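One contact in two related proteins. Structure 1 is multicopper oxidase from Uncultured bacterium, which probably couples the one-electron oxidation of substrates to the reduction of dioxygen at copper centres, as laccases and other multicopper oxidases do: PDB 4E9W (chain A, 1.45 Å), residues D44-V49 and S88-F93. Structure 2 is multicopper oxidase type 1 from Nitrosomonas europaea: PDB 3G5W (chain B, 1.90 Å), residues D43-V48 and T87-F92. One frame, after least-squares fit of the local backbone (RMSD 0.30 Å); residues are numbered along the deposited sequences.

Structure 1 (4E9W); sequences DVIVNV and SYTYKF.
Ile-46 and Lys-92 form a non-hydrogen-bonded pair where strands 44-52 and 88-94 run antiparallel in the first cupredoxin-like domain. From CB, Ile-46 sends CG2 to Thr-90 CG2 (3.9 Å), while CG1, beside the backbone N (chi1 -60°), lies 4.3 Å from Lys-92 CG and carries CD1; the side chain also touches Glu-3 and Glu-5 of the parallel strand 3-18. Alongside, Thr-90 OG1 gives a 2.7 Å hydrogen bond to Asn-48 OD1, on an in-plane lone pair. Ser-88 CB approaches Val-49 O at 3.3 Å, and its OG bonds Thr-50. On the Val-47 face, Val-45 CB sits over the Phe-93 ring and Val-49 CG2 meets Tyr-91 CD2 at 3.9 Å; the Val-49 side chain is about 10 Å from a bound copper ion. Tyr-89 CD2 stands over the Tyr-91 ring, and Tyr-89 OH bonds Arg-71 O weakly.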
loop_
_atom_site.group_PDB
_atom_site.type_symbol
_atom_site.label_atom_id
_atom_site.label_comp_id
_atom_site.label_asym_id
_atom_site.label_seq_id
_atom_site.Cartn_x
_atom_site.Cartn_y
_atom_site.Cartn_z
ATOM N N ASP A 44 32.062 14.018 3.082
ATOM C CA ASP A 44 32.489 12.835 3.818
ATOM C C ASP A 44 31.983 12.907 5.257
ATOM O O ASP A 44 32.347 13.812 6.004
ATOM C CB ASP A 44 34.005 12.726 3.794
ATOM C CG ASP A 44 34.531 12.706 2.363
ATOM O OD1 ASP A 44 34.106 11.854 1.547
ATOM O OD2 ASP A 44 35.371 13.571 2.041
ATOM N N VAL A 45 31.141 11.938 5.608
ATOM C CA VAL A 45 30.477 11.911 6.911
ATOM C C VAL A 45 31.179 10.915 7.810
ATOM O O VAL A 45 31.522 9.819 7.373
ATOM C CB VAL A 45 28.984 11.574 6.777
ATOM C CG1 VAL A 45 28.259 11.604 8.113
ATOM C CG2 VAL A 45 28.372 12.561 5.781
ATOM N N ILE A 46 31.365 11.363 9.043
ATOM C CA ILE A 46 31.895 10.488 10.093
ATOM C C ILE A 46 30.940 10.543 11.274
ATOM O O ILE A 46 30.685 11.648 11.746
ATOM C CB ILE A 46 33.316 10.938 10.487
ATOM C CG1 ILE A 46 34.323 10.912 9.317
ATOM C CG2 ILE A 46 33.805 10.145 11.688
ATOM C CD1 ILE A 46 35.565 11.751 9.613
ATOM N N VAL A 47 30.407 9.431 11.737
ATOM C CA VAL A 47 29.527 9.403 12.895
ATOM C C VAL A 47 30.099 8.438 13.944
ATOM O O VAL A 47 30.222 7.223 13.709
ATOM C CB VAL A 47 28.088 8.991 12.524
ATOM C CG1 VAL A 47 27.208 9.092 13.777
ATOM C CG2 VAL A 47 27.521 9.859 11.424
ATOM N N ASN A 48 30.481 8.981 15.096
ATOM C CA ASN A 48 30.970 8.219 16.227
ATOM C C ASN A 48 29.791 7.923 17.160
ATOM O O ASN A 48 29.283 8.905 17.716
ATOM C CB ASN A 48 32.035 8.965 17.033
ATOM C CG ASN A 48 33.135 9.454 16.101
ATOM O OD1 ASN A 48 33.775 8.642 15.429
ATOM N ND2 ASN A 48 33.326 10.764 16.061
ATOM N N VAL A 49 29.438 6.649 17.282
ATOM C CA VAL A 49 28.262 6.283 18.059
ATOM C C VAL A 49 28.636 5.603 19.373
ATOM O O VAL A 49 29.402 4.617 19.359
ATOM C CB VAL A 49 27.395 5.310 17.234
ATOM C CG1 VAL A 49 26.138 4.909 17.982
ATOM C CG2 VAL A 49 27.038 5.929 15.887
ATOM N N SER A 88 31.338 1.654 21.710
ATOM C CA SER A 88 31.287 2.647 20.647
ATOM C C SER A 88 31.661 2.051 19.289
ATOM O O SER A 88 32.245 0.970 19.216
ATOM C CB SER A 88 32.211 3.828 20.960
ATOM O OG SER A 88 31.801 4.409 22.195
ATOM N N TYR A 89 31.313 2.785 18.242
ATOM C CA TYR A 89 31.562 2.360 16.869
ATOM C C TYR A 89 31.529 3.556 15.932
ATOM O O TYR A 89 30.747 4.484 16.147
ATOM C CB TYR A 89 30.531 1.329 16.427
ATOM C CG TYR A 89 30.792 0.621 15.126
ATOM C CD1 TYR A 89 31.530 -0.544 15.065
ATOM C CD2 TYR A 89 30.300 1.091 13.922
ATOM C CE1 TYR A 89 31.764 -1.193 13.866
ATOM C CE2 TYR A 89 30.517 0.463 12.715
ATOM C CZ TYR A 89 31.263 -0.702 12.678
ATOM O OH TYR A 89 31.502 -1.368 11.492
ATOM N N THR A 90 32.370 3.535 14.915
ATOM C CA THR A 90 32.435 4.701 14.024
ATOM C C THR A 90 32.058 4.300 12.598
ATOM O O THR A 90 32.616 3.342 12.042
ATOM C CB THR A 90 33.831 5.350 14.019
ATOM O OG1 THR A 90 34.107 5.963 15.295
ATOM C CG2 THR A 90 33.898 6.429 12.944
ATOM N N TYR A 91 31.106 5.076 12.077
ATOM C CA TYR A 91 30.635 4.912 10.704
ATOM C C TYR A 91 31.324 5.948 9.820
ATOM O O TYR A 91 31.377 7.090 10.292
ATOM C CB TYR A 91 29.109 5.070 10.567
ATOM C CG TYR A 91 28.430 3.923 11.317
ATOM C CD1 TYR A 91 28.242 2.697 10.698
ATOM C CD2 TYR A 91 27.998 4.066 12.639
ATOM C CE1 TYR A 91 27.630 1.623 11.336
ATOM C CE2 TYR A 91 27.399 3.004 13.290
ATOM C CZ TYR A 91 27.214 1.793 12.647
ATOM O OH TYR A 91 26.628 0.734 13.287
ATOM N N LYS A 92 31.794 5.560 8.635
ATOM C CA LYS A 92 32.288 6.526 7.647
ATOM C C LYS A 92 31.729 6.232 6.257
ATOM O O LYS A 92 31.812 5.099 5.776
ATOM C CB LYS A 92 33.821 6.515 7.581
ATOM C CG LYS A 92 34.458 6.680 8.946
ATOM C CD LYS A 92 35.955 6.924 8.815
ATOM C CE LYS A 92 36.595 7.285 10.156
ATOM N NZ LYS A 92 38.001 7.706 10.083
ATOM N N PHE A 93 31.130 7.260 5.649
ATOM C CA PHE A 93 30.612 7.106 4.291
ATOM C C PHE A 93 30.644 8.435 3.562
ATOM O O PHE A 93 30.651 9.493 4.195
ATOM C CB PHE A 93 29.205 6.522 4.303
ATOM C CG PHE A 93 28.185 7.329 5.090
ATOM C CD1 PHE A 93 27.432 8.324 4.491
ATOM C CD2 PHE A 93 28.004 7.062 6.436
ATOM C CE1 PHE A 93 26.515 9.042 5.234
ATOM C CE2 PHE A 93 27.085 7.782 7.167
ATOM C CZ PHE A 93 26.322 8.781 6.574
#

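Structure 2 (3G5W); sequences DVTVNV and TFTYKF.
Thr-45 and Lys-91 form a non-hydrogen-bonded pair. From CB, Thr-45 sends CG2 to Thr-89 CG2 (3.6 Å), while OG1, beside the backbone N (chi1 -62°), lies 3.6 Å from Lys-91 CG and accepts a hydrogen bond of 3.1 Å from Lys-91 NZ, the lysine bending at its last torsion (chi4 -82°); the Thr-45 side chain also touches Glu-4 of the parallel strand 2-15. Alongside, Thr-89 OG1 gives a 2.6 Å hydrogen bond to Asn-47 OD1, on an in-plane lone pair. Thr-87 CB approaches Val-48 O at 3.9 Å, its CG2 lies 3.7 Å from Val-48 O, and its OG1 bonds Thr-49. On the Val-46 face, Val-44 CB sits over the Phe-92 ring and Val-48 CG2 meets Tyr-90 CD2 at 3.8 Å; the Val-48 side chain is about 7 Å from that of the copper ligand His-56. Phe-88 CD1 stands over the Tyr-90 ring.

How the two compare
One hydrogen bond across the strands belongs to structure 2 alone: Lys-91(B) NZ to Thr-45(B) OG1, 3.1 Å. Ile-46(A) has no polar atom to accept it. The exposed lysine side chain differs at its last torsion, chi4 -172° in Lys-92(A) against -82° in Lys-91(B), with the NZ atoms 1.7 Å apart after superposition. Kept in both are the side-chain bond from Thr-90(A) OG1 to Asn-48(A) OD1, matched by Thr-89(B) and Asn-47(B), and backbone bonds such as those joining Val-47(A) to Tyr-91(A) and Val-46(B) to Tyr-90(B). The CA atoms coincide within the error.

In the Ile-46(A)/Thr-45(B) exchange the branches overlie: CG1 of Ile-46(A) and OG1 of Thr-45(B) are 0.5 Å apart, the two CG2 atoms 0.4 Å apart. A methylene is thus replaced by a hydroxyl, and CD1 of Ile-46(A) has no counterpart. The CG2 touch on Thr-90(A), or Thr-89(B), is retained. Ile-46(A) adds an apolar tip here, Thr-45(B) a polar acceptor that Lys-91(B) uses.

At the strand end, OG of Ser-88(A) and OG1 of Thr-87(B) fall 0.5 Å apart, and CB touches Val-49(A) O or Val-48(B) O. The methyl CG2 of Thr-87(B) has no counterpart in Ser-88(A) and lies 3.7 Å from Val-48(B) O, while both residues remain exposed.

The rings of Tyr-89(A) and Phe-88(B) nearly coincide, their CZ atoms 0.3 Å apart, with chi1 -170° against -172°. Both keep their touch on Tyr-91(A) or Tyr-90(B), whose side chains hold their place. Phe-88(B) has no hydroxyl for a bond like the weak one from Tyr-89(A) OH to Arg-71(A) O.

Structure 2 (3G5W)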
loop_
_atom_site.group_PDB
_atom_site.type_symbol
_atom_site.label_atom_id
_atom_site.label_comp_id
_atom_site.label_asym_id
_atom_site.label_seq_id
_atom_site.Cartn_x
_atom_site.Cartn_y
_atom_site.Cartn_z
ATOM N N ASP B 43 32.078 13.951 3.187
ATOM C CA ASP B 43 32.593 12.755 3.835
ATOM C C ASP B 43 32.203 12.797 5.297
ATOM O O ASP B 43 32.715 13.614 6.082
ATOM C CB ASP B 43 34.110 12.647 3.657
ATOM C CG ASP B 43 34.511 12.421 2.207
ATOM O OD1 ASP B 43 33.752 11.762 1.454
ATOM O OD2 ASP B 43 35.595 12.904 1.813
ATOM N N VAL B 44 31.267 11.921 5.646
ATOM C CA VAL B 44 30.636 11.924 6.959
ATOM C C VAL B 44 31.268 10.862 7.848
ATOM O O VAL B 44 31.503 9.738 7.412
ATOM C CB VAL B 44 29.107 11.704 6.844
ATOM C CG1 VAL B 44 28.437 11.720 8.210
ATOM C CG2 VAL B 44 28.483 12.776 5.941
ATOM N N THR B 45 31.564 11.252 9.086
ATOM C CA THR B 45 32.007 10.333 10.132
ATOM C C THR B 45 31.063 10.464 11.328
ATOM O O THR B 45 30.831 11.569 11.833
ATOM C CB THR B 45 33.462 10.643 10.579
ATOM O OG1 THR B 45 34.351 10.477 9.471
ATOM C CG2 THR B 45 33.899 9.719 11.706
ATOM N N VAL B 46 30.510 9.342 11.782
ATOM C CA VAL B 46 29.625 9.369 12.946
ATOM C C VAL B 46 30.105 8.388 14.007
ATOM O O VAL B 46 30.163 7.182 13.760
ATOM C CB VAL B 46 28.144 9.071 12.587
ATOM C CG1 VAL B 46 27.250 9.305 13.803
ATOM C CG2 VAL B 46 27.678 9.937 11.416
ATOM N N ASN B 47 30.459 8.921 15.173
ATOM C CA ASN B 47 30.859 8.106 16.319
ATOM C C ASN B 47 29.643 7.832 17.189
ATOM O O ASN B 47 29.025 8.759 17.718
ATOM C CB ASN B 47 31.976 8.795 17.121
ATOM C CG ASN B 47 33.143 9.212 16.248
ATOM O OD1 ASN B 47 33.810 8.376 15.642
ATOM N ND2 ASN B 47 33.379 10.515 16.162
ATOM N N VAL B 48 29.289 6.555 17.306
ATOM C CA VAL B 48 28.076 6.137 18.011
ATOM C C VAL B 48 28.391 5.364 19.298
ATOM O O VAL B 48 28.927 4.258 19.240
ATOM C CB VAL B 48 27.163 5.286 17.081
ATOM C CG1 VAL B 48 25.863 4.908 17.788
ATOM C CG2 VAL B 48 26.866 6.049 15.805
ATOM N N THR B 87 31.754 2.038 21.529
ATOM C CA THR B 87 31.626 3.085 20.513
ATOM C C THR B 87 32.022 2.524 19.146
ATOM O O THR B 87 33.082 1.893 19.001
ATOM C CB THR B 87 32.498 4.325 20.865
ATOM O OG1 THR B 87 32.116 4.828 22.149
ATOM C CG2 THR B 87 32.336 5.445 19.829
ATOM N N PHE B 88 31.161 2.743 18.154
ATOM C CA PHE B 88 31.400 2.285 16.790
ATOM C C PHE B 88 31.378 3.499 15.866
ATOM O O PHE B 88 30.551 4.390 16.024
ATOM C CB PHE B 88 30.320 1.268 16.400
ATOM C CG PHE B 88 30.562 0.568 15.087
ATOM C CD1 PHE B 88 30.143 1.137 13.888
ATOM C CD2 PHE B 88 31.167 -0.692 15.056
ATOM C CE1 PHE B 88 30.352 0.489 12.671
ATOM C CE2 PHE B 88 31.378 -1.356 13.845
ATOM C CZ PHE B 88 30.968 -0.764 12.644
ATOM N N THR B 89 32.292 3.533 14.907
ATOM C CA THR B 89 32.393 4.663 13.998
ATOM C C THR B 89 31.945 4.310 12.578
ATOM O O THR B 89 32.467 3.376 11.964
ATOM C CB THR B 89 33.823 5.240 13.999
ATOM O OG1 THR B 89 34.110 5.776 15.303
ATOM C CG2 THR B 89 33.973 6.339 12.958
ATOM N N TYR B 90 30.978 5.074 12.072
ATOM C CA TYR B 90 30.524 4.957 10.683
ATOM C C TYR B 90 31.188 6.014 9.812
ATOM O O TYR B 90 31.278 7.179 10.211
ATOM C CB TYR B 90 28.997 5.097 10.610
ATOM C CG TYR B 90 28.267 4.002 11.356
ATOM C CD1 TYR B 90 27.957 2.794 10.727
ATOM C CD2 TYR B 90 27.894 4.170 12.681
ATOM C CE1 TYR B 90 27.286 1.787 11.403
ATOM C CE2 TYR B 90 27.229 3.154 13.374
ATOM C CZ TYR B 90 26.930 1.972 12.723
ATOM O OH TYR B 90 26.286 0.966 13.396
ATOM N N LYS B 91 31.659 5.596 8.637
ATOM C CA LYS B 91 32.297 6.484 7.668
ATOM C C LYS B 91 31.718 6.256 6.282
ATOM O O LYS B 91 31.827 5.164 5.725
ATOM C CB LYS B 91 33.816 6.276 7.643
ATOM C CG LYS B 91 34.545 6.970 8.777
ATOM C CD LYS B 91 36.048 6.749 8.691
ATOM C CE LYS B 91 36.770 7.482 9.815
ATOM N NZ LYS B 91 36.997 8.928 9.494
ATOM N N PHE B 92 31.092 7.289 5.728
ATOM C CA PHE B 92 30.474 7.168 4.416
ATOM C C PHE B 92 30.450 8.511 3.690
ATOM O O PHE B 92 30.507 9.571 4.323
ATOM C CB PHE B 92 29.062 6.551 4.526
ATOM C CG PHE B 92 28.128 7.300 5.446
ATOM C CD1 PHE B 92 27.310 8.310 4.953
ATOM C CD2 PHE B 92 28.065 6.987 6.800
ATOM C CE1 PHE B 92 26.442 9.010 5.793
ATOM C CE2 PHE B 92 27.205 7.681 7.656
ATOM C CZ PHE B 92 26.393 8.696 7.152
#